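Local coordinates for SusD-like carbohydrate binding protein BF1063 (Bacteroides fragilis NCTC 9343, PDB 3I4G), which probably binds carbohydrate at the outer membrane of the bacterium, as a member of the SusD family of glycan-capturing proteins, at residues Q407-L410 / D411-I414; A504-N507 / P508-Y511; Q256-E259 / N260-G263; T481-A484 / T485-E489; A195-Q198 / A199-F203. All coordinates share one frame; numbering follows the deposited sequence.

Contact 1 (Q407-L410 / D411-I414)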
loop_
_atom_site.group_PDB
_atom_site.type_symbol
_atom_site.label_atom_id
_atom_site.label_comp_id
_atom_site.label_asym_id
_atom_site.label_seq_id
_atom_site.Cartn_x
_atom_site.Cartn_y
_atom_site.Cartn_z
ATOM N N GLN A 407 -22.086 19.357 5.711
ATOM C CA GLN A 407 -21.861 19.274 4.282
ATOM C C GLN A 407 -20.538 19.964 3.922
ATOM O O GLN A 407 -19.852 19.514 3.015
ATOM C CB GLN A 407 -23.021 19.874 3.490
ATOM C CG GLN A 407 -22.954 19.636 2.001
ATOM C CD GLN A 407 -23.015 18.152 1.674
ATOM O OE1 GLN A 407 -23.882 17.447 2.191
ATOM N NE2 GLN A 407 -22.121 17.678 0.813
ATOM N N GLY A 408 -20.158 21.032 4.615
ATOM C CA GLY A 408 -18.884 21.687 4.372
ATOM C C GLY A 408 -17.711 20.745 4.588
ATOM O O GLY A 408 -16.741 20.739 3.811
ATOM N N ILE A 409 -17.760 19.976 5.667
ATOM C CA ILE A 409 -16.699 18.985 5.943
ATOM C C ILE A 409 -16.682 17.907 4.866
ATOM O O ILE A 409 -15.619 17.516 4.400
ATOM C CB ILE A 409 -16.861 18.374 7.343
ATOM C CG1 ILE A 409 -16.530 19.422 8.391
ATOM C CG2 ILE A 409 -15.963 17.131 7.544
ATOM C CD1 ILE A 409 -16.963 19.043 9.823
ATOM N N LEU A 410 -17.853 17.429 4.457
ATOM C CA LEU A 410 -17.906 16.444 3.382
ATOM C C LEU A 410 -17.299 17.032 2.116
ATOM O O LEU A 410 -16.550 16.365 1.413
ATOM C CB LEU A 410 -19.345 15.975 3.118
ATOM C CG LEU A 410 -20.061 15.231 4.233
ATOM C CD1 LEU A 410 -21.523 15.014 3.884
ATOM C CD2 LEU A 410 -19.375 13.877 4.530
ATOM N N ASP A 411 -17.629 18.279 1.803
ATOM C CA ASP A 411 -17.144 18.906 0.579
ATOM C C ASP A 411 -15.631 19.092 0.559
ATOM O O ASP A 411 -15.018 18.970 -0.499
ATOM C CB ASP A 411 -17.874 20.229 0.349
ATOM C CG ASP A 411 -19.319 20.017 -0.040
ATOM O OD1 ASP A 411 -19.707 18.848 -0.366
ATOM O OD2 ASP A 411 -20.072 21.019 -0.041
ATOM N N GLU A 412 -15.025 19.317 1.718
ATOM C CA GLU A 412 -13.567 19.497 1.778
ATOM C C GLU A 412 -12.817 18.152 1.827
ATOM O O GLU A 412 -11.603 18.124 1.683
ATOM C CB GLU A 412 -13.157 20.398 2.959
ATOM C CG GLU A 412 -13.271 19.774 4.287
ATOM C CD GLU A 412 -12.848 20.692 5.464
ATOM O OE1 GLU A 412 -12.080 21.652 5.249
ATOM O OE2 GLU A 412 -13.290 20.400 6.594
ATOM N N THR A 413 -13.515 17.049 2.068
ATOM C CA THR A 413 -12.869 15.761 2.245
ATOM C C THR A 413 -13.299 14.768 1.173
ATOM O O THR A 413 -12.732 14.730 0.086
ATOM C CB THR A 413 -13.105 15.183 3.671
ATOM O OG1 THR A 413 -14.516 15.035 3.955
ATOM C CG2 THR A 413 -12.465 16.063 4.756
ATOM N N ILE A 414 -14.294 13.954 1.471
ATOM C CA ILE A 414 -14.730 12.914 0.557
ATOM C C ILE A 414 -15.162 13.444 -0.813
ATOM O O ILE A 414 -14.867 12.818 -1.838
ATOM C CB ILE A 414 -15.842 12.055 1.211
ATOM C CG1 ILE A 414 -16.175 10.853 0.339
ATOM C CG2 ILE A 414 -17.088 12.896 1.542
ATOM C CD1 ILE A 414 -16.820 9.697 1.158
#
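The side-chain amide of Gln407 and the carboxylate of Asp411, one turn further along the helix, meet with their planes 52° apart. NE2 of Gln407 gives one of its hydrogens to OD1 of Asp411 at 2.9 Å, the other to Val428 O; Asp411 OD1 lies in the amide plane, whereas the amide nitrogen stands well above the carboxylate plane. Gln407 reaches this position because its chain folds back at chi2 (62°). Asp411 OD1 also accepts from Asn415 ND2, so NE2 and OD1 each have a second partner. The backbone joins the same two residues, Asp411 N to Gln407 O at 2.8 Å. Thr413 sits at the junction of helices 407-412 and 414-418, in the N-cap position of the second, but its OG1 points back to Ile409 O, donating at 2.8 Å, instead of capping; Thr413 N bonds to Leu410 O at 3.2 Å. Leu410 and Ile414 lie side by side, CD2 to CG2 at 3.9 Å. Helix 407-412 is packed on one flank against helix 387-400, where Ile409 touches Leu398 and Thr413 touches Tyr394 and Leu395, and Leu410 and Ile414 extend to Leu436 and Ile439 of helix 433-447.

Contact 2 (A504-N507 / P508-Y511). With EDO (1,2-ethanediol), chain F.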
loop_
_atom_site.group_PDB
_atom_site.type_symbol
_atom_site.label_atom_id
_atom_site.label_comp_id
_atom_site.label_asym_id
_atom_site.label_seq_id
_atom_site.Cartn_x
_atom_site.Cartn_y
_atom_site.Cartn_z
ATOM N N ALA A 504 -9.118 -18.763 4.849
ATOM C CA ALA A 504 -9.796 -19.061 6.115
ATOM C C ALA A 504 -9.007 -18.386 7.247
ATOM O O ALA A 504 -8.509 -19.020 8.197
ATOM C CB ALA A 504 -9.941 -20.547 6.335
ATOM N N PHE A 505 -8.896 -17.059 7.151
ATOM C CA PHE A 505 -8.236 -16.238 8.167
ATOM C C PHE A 505 -8.760 -16.578 9.555
ATOM O O PHE A 505 -9.985 -16.688 9.760
ATOM C CB PHE A 505 -8.522 -14.771 7.830
ATOM C CG PHE A 505 -7.905 -13.731 8.739
ATOM C CD1 PHE A 505 -8.428 -13.461 9.984
ATOM C CD2 PHE A 505 -6.882 -12.910 8.274
ATOM C CE1 PHE A 505 -7.901 -12.450 10.758
ATOM C CE2 PHE A 505 -6.365 -11.891 9.057
ATOM C CZ PHE A 505 -6.875 -11.666 10.279
ATOM N N ARG A 506 -7.870 -16.743 10.519
ATOM C CA ARG A 506 -8.267 -17.150 11.848
ATOM C C ARG A 506 -8.463 -15.977 12.800
ATOM O O ARG A 506 -7.559 -15.138 12.965
ATOM C CB ARG A 506 -7.176 -18.051 12.432
ATOM C CG ARG A 506 -6.904 -19.323 11.681
ATOM C CD ARG A 506 -5.596 -19.991 12.067
ATOM N NE ARG A 506 -4.460 -19.202 11.634
ATOM C CZ ARG A 506 -3.201 -19.566 11.755
ATOM N NH1 ARG A 506 -2.876 -20.739 12.304
ATOM N NH2 ARG A 506 -2.265 -18.780 11.301
ATOM N N ASN A 507 -9.632 -15.904 13.437
ATOM C CA ASN A 507 -9.918 -14.876 14.417
ATOM C C ASN A 507 -9.711 -15.473 15.809
ATOM O O ASN A 507 -10.437 -16.380 16.183
ATOM C CB ASN A 507 -11.338 -14.376 14.236
ATOM C CG ASN A 507 -11.622 -13.142 15.069
ATOM O OD1 ASN A 507 -10.704 -12.436 15.506
ATOM N ND2 ASN A 507 -12.922 -12.844 15.275
ATOM N N PRO A 508 -8.792 -14.946 16.621
ATOM C CA PRO A 508 -7.961 -13.757 16.474
ATOM C C PRO A 508 -6.548 -13.923 15.942
ATOM O O PRO A 508 -5.892 -12.921 15.702
ATOM C CB PRO A 508 -7.827 -13.294 17.936
ATOM C CG PRO A 508 -7.711 -14.588 18.684
ATOM C CD PRO A 508 -8.655 -15.521 17.990
ATOM N N THR A 509 -6.085 -15.144 15.776
ATOM C CA THR A 509 -4.677 -15.404 15.505
ATOM C C THR A 509 -4.101 -14.599 14.369
ATOM O O THR A 509 -2.991 -14.055 14.518
ATOM C CB THR A 509 -4.492 -16.903 15.210
ATOM O OG1 THR A 509 -4.844 -17.623 16.399
ATOM C CG2 THR A 509 -3.048 -17.269 14.820
ATOM N N ASP A 510 -4.803 -14.495 13.236
ATOM C CA ASP A 510 -4.189 -13.848 12.074
ATOM C C ASP A 510 -4.209 -12.327 12.117
ATOM O O ASP A 510 -3.687 -11.699 11.200
ATOM C CB ASP A 510 -4.761 -14.444 10.795
ATOM C CG ASP A 510 -4.269 -15.848 10.572
ATOM O OD1 ASP A 510 -3.050 -16.098 10.752
ATOM O OD2 ASP A 510 -5.089 -16.723 10.254
ATOM N N TYR A 511 -4.761 -11.726 13.174
ATOM C CA TYR A 511 -4.550 -10.303 13.393
ATOM C C TYR A 511 -3.135 -9.972 13.874
ATOM O O TYR A 511 -2.765 -8.796 13.894
ATOM C CB TYR A 511 -5.598 -9.730 14.386
ATOM C CG TYR A 511 -6.940 -9.552 13.715
ATOM C CD1 TYR A 511 -7.117 -8.552 12.779
ATOM C CD2 TYR A 511 -8.014 -10.326 14.035
ATOM C CE1 TYR A 511 -8.323 -8.367 12.167
ATOM C CE2 TYR A 511 -9.263 -10.158 13.408
ATOM C CZ TYR A 511 -9.383 -9.154 12.490
ATOM O OH TYR A 511 -10.570 -8.956 11.813
HETATM C C1 EDO F . 0.161 -14.735 16.519
HETATM O O1 EDO F . -1.276 -14.583 16.592
HETATM C C2 EDO F . 0.628 -15.681 17.621
HETATM O O2 EDO F . 0.245 -17.004 17.238
#
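Asp510 and Arg506 are locked together by four hydrogen bonds, two of them forming a bidentate salt bridge. The guanidinium comes side-on: NE donates to Asp510 OD2 at 2.9 Å and NH2 to Asp510 OD1 at 2.8 Å. Both oxygens lie close to the guanidinium plane, but the carboxylate is turned 40° from it, and NE meets OD2 from above the carboxylate plane while NH2 uses the syn side of OD1. OD2 is gripped a second time, on its anti side, by Arg506 N at 2.8 Å. Asp510 N returns a 2.8 Å bond to Arg506 O. NH2 also bonds to Leu81 O, and Thr509 CG2 sits over one guanidinium face. This is a tight loop between strand 497-502 and helix 517-522, turning through a cis peptide before Pro508 into a short 3-10 segment. A 1,2-ethanediol, probably from the crystallisation liquor, donates through O1 to Thr509 O at 2.7 Å. Phe505, its CG anti to the backbone N (chi1 -179°), offers a face to Asp510: Asp510 CB lies 3.4 Å from the ring centroid, almost on the ring normal, in a CH-pi contact. The edge of Phe505 points at the face of Tyr511 in a T-shaped pair, with centroids 5.0 Å apart and planes at 73°. Asn507 OD1 lies at the edge of the Tyr511 ring, 3.4 Å from CE2, and Tyr511 OH is hydrogen-bonded to His465 ND1.

Contact 3 (Q256-E259 / N260-G263)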
loop_
_atom_site.group_PDB
_atom_site.type_symbol
_atom_site.label_atom_id
_atom_site.label_comp_id
_atom_site.label_asym_id
_atom_site.label_seq_id
_atom_site.Cartn_x
_atom_site.Cartn_y
_atom_site.Cartn_z
ATOM N N GLN A 256 10.602 7.120 -5.590
ATOM C CA GLN A 256 10.918 7.364 -6.970
ATOM C C GLN A 256 12.010 6.390 -7.404
ATOM O O GLN A 256 13.041 6.304 -6.745
ATOM C CB GLN A 256 11.391 8.803 -7.186
ATOM C CG GLN A 256 11.833 9.072 -8.600
ATOM C CD GLN A 256 12.161 10.501 -8.813
ATOM O OE1 GLN A 256 13.169 11.003 -8.277
ATOM N NE2 GLN A 256 11.375 11.163 -9.615
ATOM N N TYR A 257 11.802 5.702 -8.518
ATOM C CA TYR A 257 12.755 4.801 -9.139
ATOM C C TYR A 257 13.262 5.447 -10.418
ATOM O O TYR A 257 12.478 5.865 -11.252
ATOM C CB TYR A 257 12.075 3.478 -9.431
ATOM C CG TYR A 257 11.546 2.751 -8.229
ATOM C CD1 TYR A 257 10.271 2.961 -7.764
ATOM C CD2 TYR A 257 12.316 1.785 -7.591
ATOM C CE1 TYR A 257 9.781 2.288 -6.664
ATOM C CE2 TYR A 257 11.851 1.105 -6.489
ATOM C CZ TYR A 257 10.594 1.359 -6.038
ATOM O OH TYR A 257 10.118 0.647 -4.964
ATOM N N LEU A 258 14.579 5.510 -10.561
ATOM C CA LEU A 258 15.267 6.063 -11.728
ATOM C C LEU A 258 16.014 4.937 -12.380
ATOM O O LEU A 258 16.829 4.246 -11.743
ATOM C CB LEU A 258 16.214 7.182 -11.335
ATOM C CG LEU A 258 15.599 8.414 -10.673
ATOM C CD1 LEU A 258 16.719 9.404 -10.378
ATOM C CD2 LEU A 258 14.536 9.092 -11.515
ATOM N N GLU A 259 15.763 4.733 -13.671
ATOM C CA GLU A 259 16.340 3.598 -14.392
ATOM C C GLU A 259 17.856 3.577 -14.378
ATOM O O GLU A 259 18.442 2.492 -14.419
ATOM C CB GLU A 259 15.823 3.546 -15.843
ATOM C CG GLU A 259 16.197 4.740 -16.651
ATOM C CD GLU A 259 15.621 4.702 -18.056
ATOM O OE1 GLU A 259 15.030 3.683 -18.488
ATOM O OE2 GLU A 259 15.739 5.715 -18.762
ATOM N N ASN A 260 18.520 4.718 -14.253
ATOM C CA ASN A 260 20.007 4.675 -14.188
ATOM C C ASN A 260 20.585 4.350 -12.785
ATOM O O ASN A 260 21.811 4.272 -12.626
ATOM C CB ASN A 260 20.633 5.979 -14.722
ATOM C CG ASN A 260 20.297 6.283 -16.178
ATOM O OD1 ASN A 260 19.825 5.414 -16.943
ATOM N ND2 ASN A 260 20.608 7.547 -16.594
ATOM N N TYR A 261 19.722 4.244 -11.776
ATOM C CA TYR A 261 20.087 4.041 -10.373
ATOM C C TYR A 261 19.417 2.761 -9.918
ATOM O O TYR A 261 19.831 1.688 -10.357
ATOM C CB TYR A 261 19.684 5.265 -9.547
ATOM C CG TYR A 261 20.382 6.558 -9.939
ATOM C CD1 TYR A 261 19.995 7.259 -11.078
ATOM C CD2 TYR A 261 21.361 7.075 -9.177
ATOM C CE1 TYR A 261 20.617 8.434 -11.444
ATOM C CE2 TYR A 261 22.001 8.283 -9.515
ATOM C CZ TYR A 261 21.608 8.961 -10.647
ATOM O OH TYR A 261 22.176 10.163 -10.979
ATOM N N LEU A 262 18.402 2.850 -9.090
ATOM C CA LEU A 262 17.671 1.677 -8.636
ATOM C C LEU A 262 16.350 1.682 -9.367
ATOM O O LEU A 262 15.413 2.342 -8.977
ATOM C CB LEU A 262 17.493 1.679 -7.116
ATOM C CG LEU A 262 18.773 1.707 -6.271
ATOM C CD1 LEU A 262 18.363 1.656 -4.766
ATOM C CD2 LEU A 262 19.742 0.617 -6.634
ATOM N N GLY A 263 16.342 0.991 -10.491
ATOM C CA GLY A 263 15.131 0.900 -11.291
ATOM C C GLY A 263 14.172 -0.060 -10.629
ATOM O O GLY A 263 14.551 -0.890 -9.817
HETATM O O HOH W 1 16.397 4.892 -8.218
#
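The chain leaves strand 254-257 and reverses through a type I beta turn from Leu258 to Tyr261, closed by the bond from Tyr261 N to Leu258 O at 2.9 Å. The donor stands above the plane of that carbonyl. Glu259 and Asn260 fill the two central positions of the turn, and their side chains run alongside each other in the same direction, carboxylate and amide planes only 7° from parallel. Between the side chains the closest atoms are Glu259 CG and Asn260 OD1, 3.7 Å apart, a plain van der Waals contact. On another side of the turn Leu258 and Tyr261 also lie side by side, Leu258 CB 3.8 Å from Tyr261 CD1 and CD1 of the leucine close to the same ring atom. Both residues set CG beside the backbone N (chi1 -61° and -63°), which turns the two side chains the same way, and this apolar patch spans the first and last residues of the turn. Tyr257, still in the strand and buried, meets the returning chain instead: Leu262 O lies at the edge of its ring, in plane, 3.4 Å from CD2. The strand end is anchored by backbone pairing of Tyr257 with Gly380 of the neighbouring antiparallel strand, and Glu259 N bonds to Asn379 OD1. On the far leg of the loop, Gly263 N is held by Asp38 OD1. One water bridges the two legs of the loop, accepting from Leu258 N at 3.0 Å and donating to Leu262 O at 2.8 Å.

Contact 4 (T481-A484 / T485-E489)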
loop_
_atom_site.group_PDB
_atom_site.type_symbol
_atom_site.label_atom_id
_atom_site.label_comp_id
_atom_site.label_asym_id
_atom_site.label_seq_id
_atom_site.Cartn_x
_atom_site.Cartn_y
_atom_site.Cartn_z
ATOM N N THR A 481 -17.065 -20.935 -23.479
ATOM C CA THR A 481 -17.484 -22.292 -23.752
ATOM C C THR A 481 -16.821 -23.288 -22.818
ATOM O O THR A 481 -17.407 -24.325 -22.530
ATOM C CB THR A 481 -17.137 -22.722 -25.208
ATOM O OG1 THR A 481 -15.721 -22.704 -25.374
ATOM C CG2 THR A 481 -17.779 -21.792 -26.209
ATOM N N GLN A 482 -15.605 -22.987 -22.364
ATOM C CA GLN A 482 -14.845 -23.897 -21.515
ATOM C C GLN A 482 -15.052 -23.679 -20.031
ATOM O O GLN A 482 -14.708 -24.560 -19.240
ATOM C CB GLN A 482 -13.352 -23.741 -21.794
ATOM C CG GLN A 482 -12.960 -23.906 -23.249
ATOM C CD GLN A 482 -13.397 -25.234 -23.783
ATOM O OE1 GLN A 482 -14.298 -25.311 -24.620
ATOM N NE2 GLN A 482 -12.829 -26.292 -23.240
ATOM N N TYR A 483 -15.663 -22.564 -19.649
ATOM C CA TYR A 483 -15.836 -22.222 -18.238
ATOM C C TYR A 483 -16.456 -23.315 -17.396
ATOM O O TYR A 483 -15.908 -23.716 -16.341
ATOM C CB TYR A 483 -16.718 -20.962 -18.142
ATOM C CG TYR A 483 -17.094 -20.625 -16.719
ATOM C CD1 TYR A 483 -16.239 -19.902 -15.919
ATOM C CD2 TYR A 483 -18.304 -21.020 -16.174
ATOM C CE1 TYR A 483 -16.546 -19.604 -14.594
ATOM C CE2 TYR A 483 -18.631 -20.703 -14.865
ATOM C CZ TYR A 483 -17.747 -19.984 -14.085
ATOM O OH TYR A 483 -18.119 -19.714 -12.791
ATOM N N ALA A 484 -17.591 -23.842 -17.837
ATOM C CA ALA A 484 -18.330 -24.797 -17.011
ATOM C C ALA A 484 -17.553 -26.041 -16.604
ATOM O O ALA A 484 -17.790 -26.591 -15.506
ATOM C CB ALA A 484 -19.627 -25.225 -17.738
ATOM N N THR A 485 -16.666 -26.497 -17.468
ATOM C CA THR A 485 -15.906 -27.723 -17.181
ATOM C C THR A 485 -14.486 -27.500 -16.684
ATOM O O THR A 485 -13.797 -28.473 -16.363
ATOM C CB THR A 485 -15.855 -28.628 -18.433
ATOM O OG1 THR A 485 -15.319 -27.904 -19.541
ATOM C CG2 THR A 485 -17.266 -29.153 -18.758
ATOM N N THR A 486 -14.035 -26.248 -16.599
ATOM C CA THR A 486 -12.664 -25.989 -16.181
ATOM C C THR A 486 -12.564 -25.147 -14.914
ATOM O O THR A 486 -11.567 -25.262 -14.230
ATOM C CB THR A 486 -11.821 -25.388 -17.333
ATOM O OG1 THR A 486 -12.352 -24.125 -17.760
ATOM C CG2 THR A 486 -11.791 -26.347 -18.527
ATOM N N THR A 487 -13.546 -24.301 -14.589
ATOM C CA THR A 487 -13.475 -23.629 -13.289
ATOM C C THR A 487 -13.518 -24.713 -12.192
ATOM O O THR A 487 -14.269 -25.669 -12.303
ATOM C CB THR A 487 -14.597 -22.589 -13.121
ATOM O OG1 THR A 487 -14.420 -21.906 -11.879
ATOM C CG2 THR A 487 -15.985 -23.230 -13.165
ATOM N N LYS A 488 -12.732 -24.566 -11.128
ATOM C CA LYS A 488 -12.797 -25.558 -10.065
ATOM C C LYS A 488 -14.156 -25.591 -9.374
ATOM O O LYS A 488 -14.534 -26.618 -8.818
ATOM C CB LYS A 488 -11.729 -25.294 -9.017
ATOM C CG LYS A 488 -10.328 -25.676 -9.430
ATOM C CD LYS A 488 -9.340 -25.261 -8.310
ATOM C CE LYS A 488 -7.920 -25.536 -8.752
ATOM N NZ LYS A 488 -6.934 -25.083 -7.723
ATOM N N GLU A 489 -14.862 -24.464 -9.368
ATOM C CA GLU A 489 -16.204 -24.350 -8.813
ATOM C C GLU A 489 -16.981 -23.375 -9.675
ATOM O O GLU A 489 -16.457 -22.321 -10.022
ATOM C CB GLU A 489 -16.175 -23.839 -7.369
ATOM C CG GLU A 489 -17.548 -23.826 -6.701
ATOM C CD GLU A 489 -17.524 -23.375 -5.234
ATOM O OE1 GLU A 489 -16.499 -23.548 -4.583
ATOM O OE2 GLU A 489 -18.567 -22.867 -4.771
HETATM O O HOH W 2 -17.396 -26.285 -20.510
HETATM O O HOH W 3 -16.216 -27.228 -13.442
#
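Tyr483 and Thr487 form the tight, buried side of a short, weakly bonded helix, 483-486, that gives way to irregular chain at Thr487. Thr487 CG2 lies over one face of the Tyr483 ring, 4.0 Å from the centroid and a little toward the rim, a CH-pi contact. That methyl gets there by standing between the backbone N and carbonyl carbon, which leaves OG1 anti to the N (chi1 -176°). Trp498 of strand 497-502 touches both residues, and Tyr483 OH is bonded to Arg497 O and Asp491 N. Tyr483 O itself takes Thr487 N in the carbonyl plane at 3.0 Å and Thr486 N, from above that plane, at 3.2 Å. Gln482 O links this side to the other, accepting from Thr486 OG1 at 2.8 Å and from Thr485 N on the opposite face of its plane at 3.3 Å. The solvent side is made by exposed Ala484 and Thr485 and two waters. One water links OG1 of Thr485 to Thr481 O, while the second donates to both Ala484 O and Thr487 O, standing in where the helical bonding stops. At the end of the buried side, Thr487 OG1 accepts from Tyr499 N and donates its own hydrogen to Glu489 O at 2.8 Å.

Contact 5 (A195-Q198 / A199-F203)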
loop_
_atom_site.group_PDB
_atom_site.type_symbol
_atom_site.label_atom_id
_atom_site.label_comp_id
_atom_site.label_asym_id
_atom_site.label_seq_id
_atom_site.Cartn_x
_atom_site.Cartn_y
_atom_site.Cartn_z
ATOM N N ALA A 195 11.712 13.247 3.072
ATOM C CA ALA A 195 10.560 13.396 3.979
ATOM C C ALA A 195 10.261 14.842 4.354
ATOM O O ALA A 195 11.145 15.555 4.780
ATOM C CB ALA A 195 10.773 12.577 5.267
ATOM N N CYS A 196 9.013 15.253 4.178
ATOM C CA CYS A 196 8.575 16.558 4.604
ATOM C C CYS A 196 7.727 16.502 5.881
ATOM O O CYS A 196 7.332 15.439 6.341
ATOM C CB CYS A 196 7.792 17.260 3.486
ATOM S SG CYS A 196 6.202 16.571 3.118
ATOM N N LYS A 197 7.449 17.667 6.437
ATOM C CA LYS A 197 6.652 17.813 7.630
ATOM C C LYS A 197 5.354 17.024 7.511
ATOM O O LYS A 197 4.963 16.268 8.393
ATOM C CB LYS A 197 6.363 19.316 7.837
ATOM C CG LYS A 197 5.554 19.651 9.053
ATOM C CD LYS A 197 5.337 21.166 9.225
ATOM C CE LYS A 197 6.607 22.007 9.240
ATOM N NZ LYS A 197 7.414 21.693 10.458
ATOM N N GLN A 198 4.663 17.220 6.397
ATOM C CA GLN A 198 3.387 16.539 6.153
ATOM C C GLN A 198 3.510 15.026 6.072
ATOM O O GLN A 198 2.538 14.328 6.405
ATOM C CB GLN A 198 2.734 17.097 4.882
ATOM C CG GLN A 198 2.219 18.530 5.019
ATOM C CD GLN A 198 3.225 19.603 4.634
ATOM O OE1 GLN A 198 4.477 19.405 4.690
ATOM N NE2 GLN A 198 2.691 20.759 4.196
ATOM N N ALA A 199 4.641 14.490 5.616
ATOM C CA ALA A 199 4.845 13.027 5.629
ATOM C C ALA A 199 4.859 12.518 7.064
ATOM O O ALA A 199 4.204 11.508 7.393
ATOM C CB ALA A 199 6.138 12.639 4.881
ATOM N N ALA A 200 5.596 13.207 7.932
ATOM C CA ALA A 200 5.611 12.813 9.335
ATOM C C ALA A 200 4.231 12.967 9.989
ATOM O O ALA A 200 3.821 12.121 10.780
ATOM C CB ALA A 200 6.719 13.601 10.103
ATOM N N LEU A 201 3.507 14.051 9.677
ATOM C CA LEU A 201 2.167 14.218 10.216
ATOM C C LEU A 201 1.196 13.132 9.714
ATOM O O LEU A 201 0.274 12.747 10.453
ATOM C CB LEU A 201 1.584 15.620 9.899
ATOM C CG LEU A 201 2.264 16.804 10.534
ATOM C CD1 LEU A 201 1.794 18.121 9.904
ATOM C CD2 LEU A 201 1.980 16.767 12.019
ATOM N N ALA A 202 1.356 12.648 8.481
ATOM C CA ALA A 202 0.470 11.621 7.963
ATOM C C ALA A 202 0.718 10.313 8.687
ATOM O O ALA A 202 -0.223 9.606 9.034
ATOM C CB ALA A 202 0.666 11.458 6.466
ATOM N N PHE A 203 1.991 9.979 8.934
ATOM C CA PHE A 203 2.275 8.798 9.735
ATOM C C PHE A 203 1.841 8.960 11.188
ATOM O O PHE A 203 1.396 7.992 11.801
ATOM C CB PHE A 203 3.746 8.389 9.636
ATOM C CG PHE A 203 4.024 7.551 8.435
ATOM C CD1 PHE A 203 3.890 6.176 8.518
ATOM C CD2 PHE A 203 4.381 8.101 7.214
ATOM C CE1 PHE A 203 4.109 5.358 7.420
ATOM C CE2 PHE A 203 4.626 7.269 6.110
ATOM C CZ PHE A 203 4.443 5.907 6.217
#
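Cys196 lays its sulfur against Ala199, SG to CB at 4.3 Å, and at the same time caps the start of helix 197-211. With SG set between the backbone N and the carbonyl carbon (chi1 70°), the thiol curls toward the first turn and accepts a weak hydrogen bond from Ala199 N at 3.6 Å. Cys196 is therefore the N-cap, with sulfur in the place more often taken by the oxygen of a serine, threonine or aspartate. Its own carbonyl opens the helical ladder: Ala200 N donates to Cys196 O at 3.2 Å. Leu201 N to Lys197 O and Ala202 N to Gln198 O, both 2.9 Å, carry it on. Lys197 and Leu201 lie side by side one turn apart, Lys197 CG 4.1 Å from Leu201 CD1. The lysine chain then bends at chi3 and chi4, and NZ bonds to Ala178 O. Gln198, buried, spends both ends of its amide on other partners, OE1 on Phe184 N and NE2 on Asp229 OD2. Ala200 meets Phe127 of helix 116-139, and Ala202 touches Ile224 of helix 214-227. The buried amide of Gln198 is thus satisfied at both ends, and NZ of the partly exposed Lys197 is bonded to a carbonyl; the sulfur of Cys196 has a long bond to make, so the cap on the first turn is a weak one.

How the contacts relate
Along the chain the order is contact 5, contact 3, contact 1, contact 4, contact 2, each closing before the next opens, and no two touch. Contact 5, at the start of helix 197-211, lies in the SusD-like N-terminal region; the other four belong to the SusD family region that follows. Contacts 3 and 5 come nearest, with closest atoms about 11 Å apart, and strand 380-386 links their surroundings: it pairs with strand 254-257 and touches Ala202 and Phe203. Contacts 4 and 2 flank strand 497-502, nearest atoms about 13 Å apart. Contacts 4 and 5 lie on opposite sides of the chain's centre, their centres 49 Å apart. In a protein where helix far outweighs strand, the five are separate local elements, each shaping a helix end, turn or loop where it meets its own neighbours.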